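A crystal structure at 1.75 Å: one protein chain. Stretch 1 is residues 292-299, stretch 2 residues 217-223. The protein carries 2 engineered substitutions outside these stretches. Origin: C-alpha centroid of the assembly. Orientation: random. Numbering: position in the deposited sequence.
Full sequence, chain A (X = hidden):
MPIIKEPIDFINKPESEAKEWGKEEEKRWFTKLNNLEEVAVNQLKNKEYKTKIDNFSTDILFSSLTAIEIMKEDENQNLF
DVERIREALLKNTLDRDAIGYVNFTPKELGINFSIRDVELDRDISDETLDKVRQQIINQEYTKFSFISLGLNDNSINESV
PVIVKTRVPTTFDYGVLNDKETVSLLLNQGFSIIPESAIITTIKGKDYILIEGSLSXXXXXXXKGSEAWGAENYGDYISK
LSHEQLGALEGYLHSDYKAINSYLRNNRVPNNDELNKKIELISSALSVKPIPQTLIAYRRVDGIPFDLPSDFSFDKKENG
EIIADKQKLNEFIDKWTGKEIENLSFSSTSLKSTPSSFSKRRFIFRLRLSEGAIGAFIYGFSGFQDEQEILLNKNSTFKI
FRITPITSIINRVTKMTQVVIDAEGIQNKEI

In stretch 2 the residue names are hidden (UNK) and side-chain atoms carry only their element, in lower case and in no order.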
# COMPACT_ATOMS: atom_id res chain seq x y z
N PRO A 292 -19.07 1.46 4.81
CA PRO A 292 -19.73 2.63 4.18
C PRO A 292 -18.93 3.30 3.07
O PRO A 292 -19.48 4.10 2.32
CB PRO A 292 -19.93 3.57 5.37
CG PRO A 292 -18.80 3.25 6.28
CD PRO A 292 -18.62 1.75 6.18
N GLN A 293 -17.61 3.11 3.07
CA GLN A 293 -16.75 3.73 2.04
C GLN A 293 -15.56 2.82 1.86
O GLN A 293 -15.28 2.03 2.76
CB GLN A 293 -16.29 5.14 2.46
CG GLN A 293 -15.32 5.12 3.70
CD GLN A 293 -14.90 6.48 4.23
OE1 GLN A 293 -14.84 6.68 5.41
NE2 GLN A 293 -14.62 7.44 3.33
N THR A 294 -14.85 2.95 0.77
CA THR A 294 -13.67 2.09 0.55
C THR A 294 -12.55 2.47 1.51
O THR A 294 -12.21 3.64 1.63
CB THR A 294 -13.24 2.19 -0.89
OG1 THR A 294 -14.33 1.74 -1.71
CG2 THR A 294 -12.01 1.26 -1.18
N LEU A 295 -11.96 1.47 2.13
CA LEU A 295 -10.76 1.71 2.89
C LEU A 295 -9.97 0.44 3.06
O LEU A 295 -10.44 -0.63 2.78
CB LEU A 295 -11.11 2.28 4.24
CG LEU A 295 -11.60 1.35 5.31
CD1 LEU A 295 -11.50 2.04 6.65
CD2 LEU A 295 -12.95 0.77 5.04
N ILE A 296 -8.75 0.60 3.55
CA ILE A 296 -7.81 -0.50 3.73
C ILE A 296 -7.90 -1.04 5.18
O ILE A 296 -7.79 -0.28 6.14
CB ILE A 296 -6.37 -0.01 3.41
CG1 ILE A 296 -6.26 0.37 1.90
CG2 ILE A 296 -5.31 -1.05 3.87
CD1 ILE A 296 -6.38 -0.90 0.94
N ALA A 297 -8.03 -2.36 5.31
CA ALA A 297 -7.81 -2.99 6.59
C ALA A 297 -6.74 -4.11 6.42
O ALA A 297 -6.39 -4.48 5.30
CB ALA A 297 -9.09 -3.60 7.09
N TYR A 298 -6.21 -4.59 7.53
CA TYR A 298 -5.01 -5.48 7.48
C TYR A 298 -5.28 -6.80 8.15
O TYR A 298 -6.01 -6.89 9.15
CB TYR A 298 -3.86 -4.78 8.22
CG TYR A 298 -3.33 -3.63 7.42
CD1 TYR A 298 -2.44 -3.85 6.36
CD2 TYR A 298 -3.80 -2.30 7.70
CE1 TYR A 298 -1.94 -2.77 5.59
CE2 TYR A 298 -3.33 -1.19 6.94
CZ TYR A 298 -2.41 -1.45 5.87
OH TYR A 298 -1.91 -0.44 5.09
N ARG A 299 -4.65 -7.85 7.63
CA ARG A 299 -4.69 -9.15 8.31
C ARG A 299 -3.35 -9.85 8.06
O ARG A 299 -3.02 -10.15 6.90
CB ARG A 299 -5.79 -9.97 7.70
CG ARG A 299 -6.00 -11.35 8.40
CD ARG A 299 -7.22 -12.02 7.78
NE ARG A 299 -7.24 -13.46 8.12
CZ ARG A 299 -7.55 -13.95 9.31
NH1 ARG A 299 -7.89 -13.15 10.31
NH2 ARG A 299 -7.51 -15.28 9.50
N UNK A 217 -5.69 9.12 -3.32
CA UNK A 217 -5.34 8.81 -1.93
C UNK A 217 -6.33 7.83 -1.42
O UNK A 217 -7.52 8.18 -1.29
n UNK A 217 -3.89 12.59 0.56
c UNK A 217 -5.45 10.07 -1.08
c UNK A 217 -4.54 12.31 -0.56
c UNK A 217 -4.26 10.94 -1.17
o UNK A 217 -5.35 13.10 -1.10
N UNK A 218 -5.91 6.58 -1.20
CA UNK A 218 -6.82 5.56 -0.79
C UNK A 218 -6.83 5.59 0.75
O UNK A 218 -5.75 5.65 1.36
o UNK A 218 -7.65 0.89 -1.79
c UNK A 218 -6.31 4.17 -1.26
c UNK A 218 -6.80 1.75 -1.51
o UNK A 218 -5.56 1.57 -1.65
c UNK A 218 -7.30 3.08 -0.93
N UNK A 219 -8.00 5.54 1.36
CA UNK A 219 -8.09 5.72 2.84
C UNK A 219 -7.40 4.52 3.50
O UNK A 219 -7.75 3.37 3.21
c UNK A 219 -9.79 6.02 4.77
c UNK A 219 -9.55 5.73 3.27
c UNK A 219 -11.30 6.06 5.01
c UNK A 219 -9.10 7.32 5.21
N UNK A 220 -6.39 4.78 4.32
CA UNK A 220 -5.53 3.70 4.88
C UNK A 220 -4.78 4.33 6.05
O UNK A 220 -4.19 5.44 5.90
o UNK A 220 -3.05 1.57 3.17
o UNK A 220 -3.48 1.73 5.35
c UNK A 220 -3.65 2.10 4.14
c UNK A 220 -4.53 3.31 3.80
N UNK A 221 -4.81 3.66 7.22
CA UNK A 221 -4.20 4.23 8.43
C UNK A 221 -2.90 3.52 8.82
O UNK A 221 -2.27 3.90 9.83
c UNK A 221 -6.52 4.81 9.28
c UNK A 221 -8.93 6.11 8.64
c UNK A 221 -8.90 4.71 8.64
c UNK A 221 -7.79 6.86 8.96
c UNK A 221 -6.55 6.20 9.27
c UNK A 221 -5.19 4.09 9.59
c UNK A 221 -7.68 4.07 8.95
N UNK A 222 -2.46 2.61 7.95
CA UNK A 222 -1.15 1.91 8.13
C UNK A 222 -1.08 1.41 9.58
O UNK A 222 -2.08 0.83 10.07
c UNK A 222 -0.01 2.37 5.20
c UNK A 222 -0.73 5.04 4.74
c UNK A 222 0.07 2.78 7.70
c UNK A 222 -0.47 4.57 6.04
c UNK A 222 -0.22 2.83 3.89
c UNK A 222 -0.12 3.25 6.28
o UNK A 222 -0.87 4.67 2.42
c UNK A 222 -0.62 4.15 3.69
N UNK A 223 0.05 1.63 10.26
CA UNK A 223 0.22 1.11 11.63
C UNK A 223 -0.52 1.93 12.70
O UNK A 223 -0.73 1.44 13.81
c UNK A 223 1.71 0.97 11.97
n UNK A 223 3.63 2.26 12.55
o UNK A 223 1.95 3.27 11.40
c UNK A 223 2.44 2.26 11.97
O HOH W 1 -10.37 5.06 -0.19
O HOH W 2 -6.07 1.16 7.86

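Position 217 carries three side-chain carbons in an unbranched run, the third bearing one oxygen and one nitrogen, a terminal amide. The side chain is out of reach of stretch 1 and buries nothing against it. This is Gln 217.

At position 218 there are again three carbons, but the last holds two oxygens: a carboxylate on an extended chain. Its CA-to-CB bond points sideways, yet the chain extends, with chi1 and chi2 both t, and its end comes nearer to stretch 1, where one oxygen lies 3.5 Å from Ile 296 CD1. The residue is Glu 218, and that oxygen, OE2, is hydrogen-bonded elsewhere in the structure; its approach to the Ile 296 methyl is a packing contact, since the methyl is no hydrogen-bond donor.

Position 219 has four carbons, forked at the second, and no polar atom. One methyl of the fork sits 3.9 Å from Leu 295 CB and 3.6 Å from Gln 293 OE1. A fork one carbon beyond CB identifies Leu 219, the methyl being CD2.

The side chain at position 220 is short: two carbons, the second carrying two oxygens. One of these oxygens accepts a hydrogen bond from Tyr 298 OH at 2.7 Å, at the edge of the tyrosine ring. The residue is Asp 220. Its OD1 also accepts a 2.9 Å hydrogen bond from the backbone N of position 222, tying the local turn of the chain to the tyrosine.

One carbon followed by a six-carbon ring without a heteroatom occupies position 221. The ring meets Leu 295 CD1 edge-on, the closest carbon being 4.2 Å away. This is Phe 221, and the carbon is CE2.

Position 222 has the same ring plus one oxygen. Its CA-to-CB bond points away from stretch 1, although a ring carbon still comes within 3.4 Å of Tyr 298 OH. It is Tyr 222, with positive phi (48°); the carbon is CD1.

Position 223 has two carbons, the second with one oxygen and one nitrogen, and makes no contact with stretch 1. The shorter amide is Asn 223.

The contact buries 464 Å² and has one direct backbone hydrogen bond, Ile 296 N to Leu 219 O at 3.0 Å. Water extends the pairing on either side: water 1 accepts from Leu 219 N (2.9 Å) and donates to Thr 294 O (3.0 Å), while water 2 accepts from Phe 221 N (2.9 Å) and donates to Ile 296 O (2.8 Å). Ile 296 and Tyr 298 point toward stretch 2, whereas Ala 297 between them points away, the alternation usual in a strand.

Stretch 2 (217-223) QELDFYN
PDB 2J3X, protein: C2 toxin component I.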